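PDB 2RFQ: 3-HSA hydroxylase, oxygenase from Rhodococcus sp., which catalyses the FMNH2-dependent ortho-hydroxylation of the steroid breakdown product 3-HSA to the catechol 3,4-DHSA during cholesterol catabolism, as the oxygenase component of a two-part monooxygenase. Local coordinates for residues Glu312-Phe316 against Glu317-Arg321; Tyr61-Asp64 against Pro65-Tyr69; Ile171-Asp175 against Tyr176-Asp180; Arg34-Asp38 against Asp39-Ala43. All coordinates share one frame; numbering follows the deposited sequence.

Contact 1 of 4, residues Glu312-Phe316 against Glu317-Arg321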
loop_
_atom_site.group_PDB
_atom_site.type_symbol
_atom_site.label_atom_id
_atom_site.label_comp_id
_atom_site.label_asym_id
_atom_site.label_seq_id
_atom_site.Cartn_x
_atom_site.Cartn_y
_atom_site.Cartn_z
ATOM N N GLU A 312 -13.329 33.218 18.635
ATOM C CA GLU A 312 -12.355 32.371 19.317
ATOM C C GLU A 312 -11.063 32.270 18.543
ATOM O O GLU A 312 -11.040 32.506 17.335
ATOM C CB GLU A 312 -12.913 30.958 19.478
ATOM C CG GLU A 312 -14.122 30.918 20.386
ATOM C CD GLU A 312 -14.656 29.530 20.598
ATOM O OE1 GLU A 312 -13.855 28.570 20.648
ATOM O OE2 GLU A 312 -15.888 29.400 20.723
ATOM N N GLU A 313 -9.996 31.919 19.258
ATOM C CA GLU A 313 -8.728 31.568 18.622
ATOM C C GLU A 313 -8.839 30.201 17.941
ATOM O O GLU A 313 -9.674 29.378 18.306
ATOM C CB GLU A 313 -7.574 31.584 19.646
ATOM C CG GLU A 313 -7.501 30.392 20.618
ATOM C CD GLU A 313 -6.065 29.976 20.963
ATOM O OE1 GLU A 313 -5.829 28.753 21.141
ATOM O OE2 GLU A 313 -5.168 30.856 21.054
ATOM N N VAL A 314 -7.989 29.967 16.949
ATOM C CA VAL A 314 -7.864 28.645 16.346
ATOM C C VAL A 314 -6.815 27.907 17.179
ATOM O O VAL A 314 -5.681 28.383 17.286
ATOM C CB VAL A 314 -7.366 28.719 14.875
ATOM C CG1 VAL A 314 -7.092 27.318 14.355
ATOM C CG2 VAL A 314 -8.391 29.439 13.973
ATOM N N PRO A 315 -7.201 26.790 17.820
ATOM C CA PRO A 315 -6.178 26.153 18.650
ATOM C C PRO A 315 -5.095 25.494 17.837
ATOM O O PRO A 315 -5.344 25.024 16.721
ATOM C CB PRO A 315 -6.957 25.116 19.472
ATOM C CG PRO A 315 -8.198 24.876 18.749
ATOM C CD PRO A 315 -8.502 26.109 17.909
ATOM N N PHE A 316 -3.901 25.435 18.424
ATOM C CA PHE A 316 -2.772 24.838 17.756
ATOM C C PHE A 316 -3.025 23.397 17.332
ATOM O O PHE A 316 -2.593 23.003 16.231
ATOM C CB PHE A 316 -1.524 24.945 18.623
ATOM C CG PHE A 316 -0.251 24.753 17.857
ATOM C CD1 PHE A 316 0.112 25.646 16.843
ATOM C CD2 PHE A 316 0.583 23.671 18.133
ATOM C CE1 PHE A 316 1.291 25.463 16.124
ATOM C CE2 PHE A 316 1.763 23.491 17.429
ATOM C CZ PHE A 316 2.115 24.385 16.418
ATOM N N GLU A 317 -3.736 22.617 18.165
ATOM C CA GLU A 317 -4.018 21.221 17.813
ATOM C C GLU A 317 -4.770 21.127 16.491
ATOM O O GLU A 317 -4.512 20.212 15.691
ATOM C CB GLU A 317 -4.746 20.445 18.931
ATOM C CG GLU A 317 -6.225 20.823 19.192
ATOM C CD GLU A 317 -7.282 20.124 18.276
ATOM O OE1 GLU A 317 -8.377 20.725 18.126
ATOM O OE2 GLU A 317 -7.056 19.003 17.730
ATOM N N LEU A 318 -5.686 22.077 16.240
ATOM C CA LEU A 318 -6.420 22.085 14.977
ATOM C C LEU A 318 -5.521 22.459 13.791
ATOM O O LEU A 318 -5.621 21.856 12.716
ATOM C CB LEU A 318 -7.628 23.022 15.085
ATOM C CG LEU A 318 -8.482 23.229 13.833
ATOM C CD1 LEU A 318 -8.933 21.927 13.182
ATOM C CD2 LEU A 318 -9.698 24.126 14.182
ATOM N N ARG A 319 -4.646 23.441 13.994
ATOM C CA ARG A 319 -3.688 23.814 12.949
ATOM C C ARG A 319 -2.811 22.610 12.594
ATOM O O ARG A 319 -2.488 22.402 11.423
ATOM C CB ARG A 319 -2.837 25.004 13.401
ATOM C CG ARG A 319 -3.629 26.318 13.307
ATOM C CD ARG A 319 -2.986 27.412 14.126
ATOM N NE ARG A 319 -1.644 27.724 13.665
ATOM C CZ ARG A 319 -0.787 28.513 14.314
ATOM N NH1 ARG A 319 -1.139 29.092 15.472
ATOM N NH2 ARG A 319 0.434 28.737 13.812
ATOM N N LEU A 320 -2.455 21.808 13.606
ATOM C CA LEU A 320 -1.662 20.592 13.352
ATOM C C LEU A 320 -2.457 19.548 12.573
ATOM O O LEU A 320 -1.941 18.937 11.606
ATOM C CB LEU A 320 -1.158 19.977 14.674
ATOM C CG LEU A 320 -0.076 20.795 15.379
ATOM C CD1 LEU A 320 0.104 20.303 16.831
ATOM C CD2 LEU A 320 1.250 20.729 14.630
ATOM N N ARG A 321 -3.720 19.339 12.974
ATOM C CA ARG A 321 -4.589 18.412 12.224
ATOM C C ARG A 321 -4.779 18.866 10.770
ATOM O O ARG A 321 -4.806 18.039 9.848
ATOM C CB ARG A 321 -5.966 18.228 12.886
ATOM C CG ARG A 321 -5.887 17.306 14.086
ATOM C CD ARG A 321 -7.268 16.912 14.573
ATOM N NE ARG A 321 -7.885 18.004 15.305
ATOM C CZ ARG A 321 -8.978 18.660 14.953
ATOM N NH1 ARG A 321 -9.637 18.343 13.835
ATOM N NH2 ARG A 321 -9.425 19.631 15.750
HETATM O O HOH W 1 -2.949 28.396 17.503
HETATM O O HOH W 2 -4.011 30.199 16.359
#

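Contact 2 of 4, residues Tyr61-Asp64 against Pro65-Tyr69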
loop_
_atom_site.group_PDB
_atom_site.type_symbol
_atom_site.label_atom_id
_atom_site.label_comp_id
_atom_site.label_asym_id
_atom_site.label_seq_id
_atom_site.Cartn_x
_atom_site.Cartn_y
_atom_site.Cartn_z
ATOM N N TYR A 61 -15.394 39.876 -2.005
ATOM C CA TYR A 61 -16.372 39.118 -1.229
ATOM C C TYR A 61 -15.920 38.802 0.189
ATOM O O TYR A 61 -16.754 38.411 1.005
ATOM C CB TYR A 61 -16.696 37.776 -1.907
ATOM C CG TYR A 61 -17.409 37.880 -3.239
ATOM C CD1 TYR A 61 -18.805 37.885 -3.307
ATOM C CD2 TYR A 61 -16.685 37.916 -4.437
ATOM C CE1 TYR A 61 -19.468 37.952 -4.545
ATOM C CE2 TYR A 61 -17.335 37.983 -5.668
ATOM C CZ TYR A 61 -18.726 37.995 -5.719
ATOM O OH TYR A 61 -19.373 38.082 -6.936
ATOM N N GLN A 62 -14.618 38.940 0.470
ATOM C CA GLN A 62 -14.041 38.460 1.751
ATOM C C GLN A 62 -14.750 37.205 2.271
ATOM O O GLN A 62 -15.278 37.155 3.394
ATOM C CB GLN A 62 -13.979 39.568 2.811
ATOM C CG GLN A 62 -15.270 40.345 2.999
ATOM C CD GLN A 62 -15.081 41.528 3.912
ATOM O OE1 GLN A 62 -14.085 42.263 3.807
ATOM N NE2 GLN A 62 -16.043 41.728 4.832
ATOM N N ALA A 63 -14.757 36.186 1.418
ATOM C CA ALA A 63 -15.677 35.065 1.520
ATOM C C ALA A 63 -15.274 34.065 2.588
ATOM O O ALA A 63 -14.112 34.023 3.001
ATOM C CB ALA A 63 -15.755 34.350 0.165
ATOM N N ASP A 64 -16.242 33.261 3.019
ATOM C CA ASP A 64 -15.985 31.968 3.672
ATOM C C ASP A 64 -14.896 31.240 2.859
ATOM O O ASP A 64 -15.043 31.045 1.655
ATOM C CB ASP A 64 -17.315 31.190 3.628
ATOM C CG ASP A 64 -17.271 29.844 4.338
ATOM O OD1 ASP A 64 -16.190 29.235 4.491
ATOM O OD2 ASP A 64 -18.364 29.413 4.742
ATOM N N PRO A 65 -13.773 30.865 3.500
ATOM C CA PRO A 65 -12.678 30.238 2.741
ATOM C C PRO A 65 -13.072 28.936 2.078
ATOM O O PRO A 65 -12.472 28.584 1.057
ATOM C CB PRO A 65 -11.547 30.056 3.782
ATOM C CG PRO A 65 -12.264 30.104 5.111
ATOM C CD PRO A 65 -13.446 31.031 4.927
ATOM N N VAL A 66 -14.089 28.247 2.611
ATOM C CA VAL A 66 -14.541 27.001 1.964
ATOM C C VAL A 66 -15.109 27.319 0.573
ATOM O O VAL A 66 -14.938 26.554 -0.359
ATOM C CB VAL A 66 -15.511 26.177 2.818
ATOM C CG1 VAL A 66 -16.030 24.965 2.024
ATOM C CG2 VAL A 66 -14.790 25.706 4.096
ATOM N N LEU A 67 -15.781 28.450 0.434
ATOM C CA LEU A 67 -16.281 28.842 -0.889
ATOM C C LEU A 67 -15.108 29.013 -1.864
ATOM O O LEU A 67 -15.166 28.524 -2.994
ATOM C CB LEU A 67 -17.099 30.138 -0.786
ATOM C CG LEU A 67 -17.491 30.759 -2.138
ATOM C CD1 LEU A 67 -18.333 29.871 -3.021
ATOM C CD2 LEU A 67 -18.227 32.076 -1.917
ATOM N N PHE A 68 -14.044 29.671 -1.409
ATOM C CA PHE A 68 -12.872 29.889 -2.255
ATOM C C PHE A 68 -12.270 28.545 -2.691
ATOM O O PHE A 68 -12.020 28.330 -3.897
ATOM C CB PHE A 68 -11.806 30.727 -1.537
ATOM C CG PHE A 68 -10.544 30.878 -2.337
ATOM C CD1 PHE A 68 -10.490 31.768 -3.407
ATOM C CD2 PHE A 68 -9.409 30.115 -2.025
ATOM C CE1 PHE A 68 -9.321 31.908 -4.170
ATOM C CE2 PHE A 68 -8.243 30.227 -2.807
ATOM C CZ PHE A 68 -8.202 31.125 -3.866
ATOM N N TYR A 69 -12.054 27.624 -1.736
ATOM C CA TYR A 69 -11.429 26.348 -2.112
ATOM C C TYR A 69 -12.352 25.478 -2.970
ATOM O O TYR A 69 -11.875 24.711 -3.813
ATOM C CB TYR A 69 -10.894 25.582 -0.899
ATOM C CG TYR A 69 -9.810 26.328 -0.170
ATOM C CD1 TYR A 69 -8.625 26.696 -0.812
ATOM C CD2 TYR A 69 -9.987 26.690 1.165
ATOM C CE1 TYR A 69 -7.625 27.410 -0.135
ATOM C CE2 TYR A 69 -8.993 27.391 1.864
ATOM C CZ TYR A 69 -7.818 27.732 1.214
ATOM O OH TYR A 69 -6.850 28.429 1.927
#

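Contact 3 of 4, residues Ile171-Asp175 against Tyr176-Asp180. With 1PS (3-pyridinium-1-ylpropane-1-sulfonate), chain F.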
loop_
_atom_site.group_PDB
_atom_site.type_symbol
_atom_site.label_atom_id
_atom_site.label_comp_id
_atom_site.label_asym_id
_atom_site.label_seq_id
_atom_site.Cartn_x
_atom_site.Cartn_y
_atom_site.Cartn_z
ATOM N N ILE A 171 6.413 43.885 -4.844
ATOM C CA ILE A 171 7.182 44.598 -5.865
ATOM C C ILE A 171 6.361 44.725 -7.153
ATOM O O ILE A 171 5.751 43.730 -7.587
ATOM C CB ILE A 171 8.516 43.856 -6.162
ATOM C CG1 ILE A 171 9.286 43.630 -4.850
ATOM C CG2 ILE A 171 9.352 44.643 -7.191
ATOM C CD1 ILE A 171 10.758 43.126 -4.991
ATOM N N PRO A 172 6.307 45.942 -7.742
ATOM C CA PRO A 172 5.529 46.046 -8.968
ATOM C C PRO A 172 6.295 45.527 -10.172
ATOM O O PRO A 172 7.524 45.517 -10.173
ATOM C CB PRO A 172 5.299 47.557 -9.094
ATOM C CG PRO A 172 6.590 48.154 -8.519
ATOM C CD PRO A 172 6.890 47.248 -7.337
ATOM N N ARG A 173 5.571 45.131 -11.216
ATOM C CA ARG A 173 6.206 44.527 -12.379
ATOM C C ARG A 173 7.201 45.424 -13.122
ATOM O O ARG A 173 8.101 44.915 -13.771
ATOM C CB ARG A 173 5.145 43.958 -13.328
ATOM C CG ARG A 173 5.716 43.103 -14.442
ATOM C CD ARG A 173 4.639 42.198 -14.946
ATOM N NE ARG A 173 5.089 41.525 -16.156
ATOM C CZ ARG A 173 4.342 40.676 -16.851
ATOM N NH1 ARG A 173 3.109 40.383 -16.425
ATOM N NH2 ARG A 173 4.843 40.117 -17.968
ATOM N N GLU A 174 7.064 46.746 -13.015
ATOM C CA GLU A 174 8.018 47.642 -13.665
ATOM C C GLU A 174 9.420 47.467 -13.056
ATOM O O GLU A 174 10.424 47.822 -13.681
ATOM C CB GLU A 174 7.552 49.090 -13.547
ATOM C CG GLU A 174 7.523 49.594 -12.115
ATOM C CD GLU A 174 6.741 50.872 -11.936
ATOM O OE1 GLU A 174 5.601 50.971 -12.455
ATOM O OE2 GLU A 174 7.255 51.771 -11.241
ATOM N N ASP A 175 9.478 46.885 -11.856
ATOM C CA ASP A 175 10.737 46.670 -11.137
ATOM C C ASP A 175 11.337 45.273 -11.249
ATOM O O ASP A 175 12.369 44.984 -10.634
ATOM C CB ASP A 175 10.600 47.059 -9.658
ATOM C CG ASP A 175 10.455 48.560 -9.447
ATOM O OD1 ASP A 175 10.869 49.346 -10.338
ATOM O OD2 ASP A 175 9.945 48.943 -8.362
ATOM N N TYR A 176 10.699 44.391 -12.009
ATOM C CA TYR A 176 11.289 43.057 -12.193
ATOM C C TYR A 176 11.173 42.547 -13.609
ATOM O O TYR A 176 10.411 43.091 -14.398
ATOM C CB TYR A 176 10.726 42.030 -11.202
ATOM C CG TYR A 176 9.233 41.783 -11.204
ATOM C CD1 TYR A 176 8.616 40.965 -12.165
ATOM C CD2 TYR A 176 8.445 42.318 -10.190
ATOM C CE1 TYR A 176 7.239 40.703 -12.118
ATOM C CE2 TYR A 176 7.070 42.072 -10.130
ATOM C CZ TYR A 176 6.471 41.270 -11.098
ATOM O OH TYR A 176 5.105 41.065 -11.010
ATOM N N ARG A 177 11.945 41.507 -13.911
ATOM C CA ARG A 177 11.932 40.861 -15.226
ATOM C C ARG A 177 11.481 39.414 -15.056
ATOM O O ARG A 177 11.845 38.752 -14.077
ATOM C CB ARG A 177 13.349 40.897 -15.816
ATOM C CG ARG A 177 13.460 40.392 -17.225
ATOM C CD ARG A 177 14.931 40.351 -17.685
ATOM N NE ARG A 177 15.677 39.193 -17.184
ATOM C CZ ARG A 177 16.730 39.255 -16.376
ATOM N NH1 ARG A 177 17.190 40.432 -15.964
ATOM N NH2 ARG A 177 17.349 38.137 -16.002
ATOM N N ILE A 178 10.685 38.927 -15.998
ATOM C CA ILE A 178 10.276 37.528 -15.972
ATOM C C ILE A 178 11.093 36.779 -17.018
ATOM O O ILE A 178 11.093 37.170 -18.206
ATOM C CB ILE A 178 8.758 37.367 -16.253
ATOM C CG1 ILE A 178 7.921 37.959 -15.103
ATOM C CG2 ILE A 178 8.412 35.907 -16.440
ATOM C CD1 ILE A 178 6.407 38.072 -15.391
ATOM N N ASP A 179 11.794 35.724 -16.579
ATOM C CA ASP A 179 12.580 34.861 -17.477
ATOM C C ASP A 179 11.795 33.596 -17.771
ATOM O O ASP A 179 11.343 32.922 -16.842
ATOM C CB ASP A 179 13.918 34.508 -16.838
ATOM C CG ASP A 179 14.919 35.651 -16.936
ATOM O OD1 ASP A 179 14.635 36.651 -17.646
ATOM O OD2 ASP A 179 15.984 35.545 -16.298
ATOM N N ASP A 180 11.626 33.290 -19.060
ATOM C CA ASP A 180 10.850 32.128 -19.482
ATOM C C ASP A 180 11.735 30.890 -19.448
ATOM O O ASP A 180 12.560 30.674 -20.347
ATOM C CB ASP A 180 10.270 32.351 -20.877
ATOM C CG ASP A 180 9.486 31.172 -21.374
ATOM O OD1 ASP A 180 9.132 30.296 -20.555
ATOM O OD2 ASP A 180 9.209 31.126 -22.595
HETATM S S1 1PS F . 8.438 41.416 -18.092
HETATM O O1 1PS F . 9.776 40.779 -17.975
HETATM O O2 1PS F . 7.445 40.438 -18.607
HETATM O O3 1PS F . 7.941 41.997 -16.804
#

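Contact 4 of 4, residues Arg34-Asp38 against Asp39-Ala43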
loop_
_atom_site.group_PDB
_atom_site.type_symbol
_atom_site.label_atom_id
_atom_site.label_comp_id
_atom_site.label_asym_id
_atom_site.label_seq_id
_atom_site.Cartn_x
_atom_site.Cartn_y
_atom_site.Cartn_z
ATOM N N ARG A 34 2.269 26.622 -22.742
ATOM C CA ARG A 34 2.952 26.773 -21.426
ATOM C C ARG A 34 2.495 28.028 -20.649
ATOM O O ARG A 34 3.261 28.628 -19.885
ATOM C CB ARG A 34 4.482 26.758 -21.597
ATOM C CG ARG A 34 5.024 25.473 -22.283
ATOM C CD ARG A 34 6.586 25.537 -22.408
ATOM N NE ARG A 34 7.029 26.710 -23.176
ATOM C CZ ARG A 34 7.649 27.783 -22.668
ATOM N NH1 ARG A 34 7.982 27.854 -21.377
ATOM N NH2 ARG A 34 7.964 28.809 -23.470
ATOM N N ARG A 35 1.226 28.383 -20.812
ATOM C CA ARG A 35 0.719 29.607 -20.221
ATOM C C ARG A 35 -0.793 29.516 -20.220
ATOM O O ARG A 35 -1.397 28.970 -21.147
ATOM C CB ARG A 35 1.196 30.813 -21.068
ATOM C CG ARG A 35 1.276 32.142 -20.324
ATOM C CD ARG A 35 1.847 33.256 -21.231
ATOM N NE ARG A 35 1.082 33.312 -22.475
ATOM C CZ ARG A 35 1.538 32.954 -23.675
ATOM N NH1 ARG A 35 2.815 32.585 -23.842
ATOM N NH2 ARG A 35 0.719 32.981 -24.728
ATOM N N ILE A 36 -1.423 30.045 -19.167
ATOM C CA ILE A 36 -2.873 30.126 -19.189
ATOM C C ILE A 36 -3.273 31.170 -20.240
ATOM O O ILE A 36 -2.714 32.259 -20.267
ATOM C CB ILE A 36 -3.439 30.548 -17.817
ATOM C CG1 ILE A 36 -2.856 29.675 -16.687
ATOM C CG2 ILE A 36 -4.991 30.517 -17.850
ATOM C CD1 ILE A 36 -3.070 28.139 -16.860
ATOM N N PRO A 37 -4.215 30.835 -21.124
ATOM C CA PRO A 37 -4.678 31.821 -22.107
ATOM C C PRO A 37 -5.223 33.101 -21.452
ATOM O O PRO A 37 -5.889 33.069 -20.388
ATOM C CB PRO A 37 -5.767 31.068 -22.865
ATOM C CG PRO A 37 -5.289 29.649 -22.829
ATOM C CD PRO A 37 -4.829 29.514 -21.362
ATOM N N ASP A 38 -4.913 34.228 -22.079
ATOM C CA ASP A 38 -5.388 35.531 -21.600
ATOM C C ASP A 38 -6.905 35.498 -21.473
ATOM O O ASP A 38 -7.459 36.023 -20.497
ATOM C CB ASP A 38 -5.011 36.657 -22.562
ATOM C CG ASP A 38 -3.506 36.843 -22.716
ATOM O OD1 ASP A 38 -2.725 36.360 -21.874
ATOM O OD2 ASP A 38 -3.125 37.540 -23.691
ATOM N N ASP A 39 -7.569 34.860 -22.444
ATOM C CA ASP A 39 -9.023 34.913 -22.475
ATOM C C ASP A 39 -9.620 34.074 -21.348
ATOM O O ASP A 39 -10.683 34.420 -20.816
ATOM C CB ASP A 39 -9.575 34.462 -23.829
ATOM C CG ASP A 39 -11.018 34.813 -23.976
ATOM O OD1 ASP A 39 -11.316 36.019 -23.964
ATOM O OD2 ASP A 39 -11.849 33.886 -24.037
ATOM N N SER A 40 -8.926 33.010 -20.943
ATOM C CA SER A 40 -9.356 32.255 -19.745
ATOM C C SER A 40 -9.239 33.099 -18.480
ATOM O O SER A 40 -10.138 33.123 -17.629
ATOM C CB SER A 40 -8.546 30.945 -19.591
ATOM O OG SER A 40 -8.871 30.001 -20.635
HETATM N N MSE A 41 -8.122 33.791 -18.336
HETATM C CA MSE A 41 -7.935 34.638 -17.142
HETATM C C MSE A 41 -8.994 35.757 -17.126
HETATM O O MSE A 41 -9.539 36.083 -16.059
HETATM C CB MSE A 41 -6.507 35.196 -17.074
HETATM C CG MSE A 41 -5.421 34.126 -16.910
HETATM SE SE MSE A 41 -5.599 33.174 -15.181
HETATM C CE MSE A 41 -4.885 34.545 -13.991
ATOM N N LYS A 42 -9.302 36.328 -18.297
ATOM C CA LYS A 42 -10.345 37.351 -18.390
ATOM C C LYS A 42 -11.707 36.784 -17.983
ATOM O O LYS A 42 -12.428 37.401 -17.194
ATOM C CB LYS A 42 -10.381 37.918 -19.810
ATOM C CG LYS A 42 -11.430 38.985 -20.032
ATOM C CD LYS A 42 -11.262 39.594 -21.435
ATOM C CE LYS A 42 -12.358 40.638 -21.745
ATOM N NZ LYS A 42 -13.659 40.001 -22.085
ATOM N N ALA A 43 -12.032 35.591 -18.483
ATOM C CA ALA A 43 -13.323 34.972 -18.161
ATOM C C ALA A 43 -13.384 34.665 -16.670
ATOM O O ALA A 43 -14.428 34.873 -16.031
ATOM C CB ALA A 43 -13.522 33.721 -18.958
#

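Contact 1 of 4, residues Glu312-Phe316 against Glu317-Arg321
The F316 ring presents its edge to the R319 guanidinium: CD1 of F316 sits over the centre of that flat group, 3.9 Å above its plane, with the two planes nearly perpendicular at 86°. L320 approaches the ring obliquely, its CG 4.3 Å from the F316 ring centroid in an off-centre CH-pi contact. With CG anti to the backbone N (chi1 -162°), F316 swings its ring against both R319 and L320. The aliphatic CG of R319 packs 3.8 Å from V314 CG1, the two side chains crossing at about a right angle.

P315 suits the N-cap position because it has no N-H to satisfy and its ring limits the backbone; its carbonyl O receives R319 N at 3.2 Å and a weak bond from L318 N. The next carbonyl, F316 O, takes L320 N at 2.9 Å. E317 and R321 pair side-on, R321 NE to E317 OE2 at 2.8 Å and NH2 to OE1, both in the R321 guanidinium plane and on the syn sides of the E317 carboxylate, though somewhat out of its plane. Two waters each bridge V314 O and R319 NH1, and R319 NH2 forms a salt bridge with the C-terminal carboxylate of V394. The R319 guanidinium is thus held by charge and water at its nitrogens while hydrocarbon covers a face, a combination that probably fixes its rotation and partly offsets the negative chain terminus.

Contact 2 of 4, residues Tyr61-Asp64 against Pro65-Tyr69
D64 reaches its carboxylate over the first turn of helix 65-76, while A63 and L67 meet through their methyl groups beside it. The CG of D64 is anti to its own backbone N (chi1 -176°), which places OD1 by V66 N; it accepts from that amide at 3.0 Å, an N-cap bond with an N-H...O angle of 152°. The donor stands above the carboxylate plane, 37° out of it. OD1 also rests against the V66 side chain, 3.6 Å from V66 CB.

P65 follows directly as the first residue of the helix. Its nitrogen has no hydrogen to offer, which costs nothing in a first turn where amides lack a preceding carbonyl, and its ring packs on V301 and Y305 of helix 277-309. The main-chain D64 O receives L67 N at 3.0 Å, but the bond is weak and bent, at 127°. The apolar part is small: A63 CB lies 4.0 Å from L67 CD2, and a methyl side chain fits where the incoming loop passes close to the branched leucine. L67 continues onto M13 of helix 11-25. Further along, F68 CD2 stands 3.6 Å above the Y69 ring plane, toward its rim, and F68 also meets the ring of F49, their planes about 20° apart.

The acidic side chain supplies an acceptor to a first-turn amide, and its negative charge would be expected to interact favourably with the positive end of the helix dipole, while A63, P65 and L67 supply apolar surface suited to the buried position.

Contact 3 of 4, residues Ile171-Asp175 against Tyr176-Asp180
Between strand 162-172 and strand 177-179 the chain makes a short 3-10 turn, and this corner forms a pocket for the sulfonate of 3-pyridinium-1-ylpropane-1-sulfonate. R173 runs extended from CG to NE and meets the sulfonate with the edge of its guanidinium: NE donates to O3 at 3.0 Å and NH2 to O2 at 2.7 Å, both nearly straight. The third oxygen, O1, takes the backbone I178 N at 2.9 Å. The CD1 methyl of I178 covers one guanidinium face, 3.6 Å from R173 CZ. R173 NH2 also forms a salt bridge with D146, and NH1 bonds A148 O.

Y176 sets its ring against R173 CA, its CG lying between backbone N and carbonyl carbon (chi1 59°). This CH-pi contact puts R173 CA 3.6 Å from the Y176 centroid, while I171 O lies at the ring edge and I171 CG2 touches CD2 of Y176. Y176 N donates to R173 O at 3.2 Å, from above the carbonyl plane. On the strand, R177 pairs side-on with D179, NE to OD1 at 2.8 Å. An arginine meeting two oxygens side-on, with a main-chain amide on the third, makes an anion-binding site, here built on a strand-turn-strand corner of the beta-sheet domain.

Contact 4 of 4, residues Arg34-Asp38 against Asp39-Ala43
I36 and M41, a selenomethionine here, touch where the loop enters helix 38-47: CG2 of I36 lies 3.8 Å from both CG and SE of M41, the two side chains crossing at about a right angle. The same methyl is 4.0 Å from S40 CB. With CG2 of I36 anti to the backbone N, this branch is turned to the helix, and the long, flexible M41 chain, bent at chi2 (-64°) and chi3, wraps away from it toward I89 of helix 80-96.

The backbone around P37, the N-cap residue, sets the helix start on which they sit. P37 O accepts M41 N at 3.1 Å and D38 O accepts K42 N at 2.9 Å, both in the carbonyl plane, so the first turn is formed by ordinary i to i+4 bonds. P37 CB also lies 4.0 Å from S40 OG, a small side chain that lets proline and helix approach.

Further out, polar ends are held by neighbours: R26 meets D39 OD2 and S40 OG, K42 pairs with E46, and H147 NE2 bonds I36 O. I36 itself packs on S81, T82 and V85 of helix 80-96 and on T30. R34, with positive phi, closes helix 27-33 in a Schellman motif. The residues thus link two helices, a Schellman C-cap followed by a helix start with P37 at the N-cap position, in the helical N-terminal domain of the acyl-CoA dehydrogenase fold.

In the fold
Contacts 1, 2 and 4 are all starts of helices, yet they differ with place. Contact 2 is the buried one, its centre about 13 Å from the chain centre, and relies on a side-chain carboxylate cap amid apolar neighbours. Contacts 1 and 4 are partly buried and use proline at the N-cap; contact 1 has an ion pair within its helix, while the charges of contact 4 pair with residues outside it. These two lie on opposite sides of the chain's centre, contact 1 in the C-terminal domain and contact 4 with contact 2 in the N-terminal one. Contact 3 differs in kind, a partly buried strand corner that binds an anion. It touches contact 4 through the D180-R34 salt bridge.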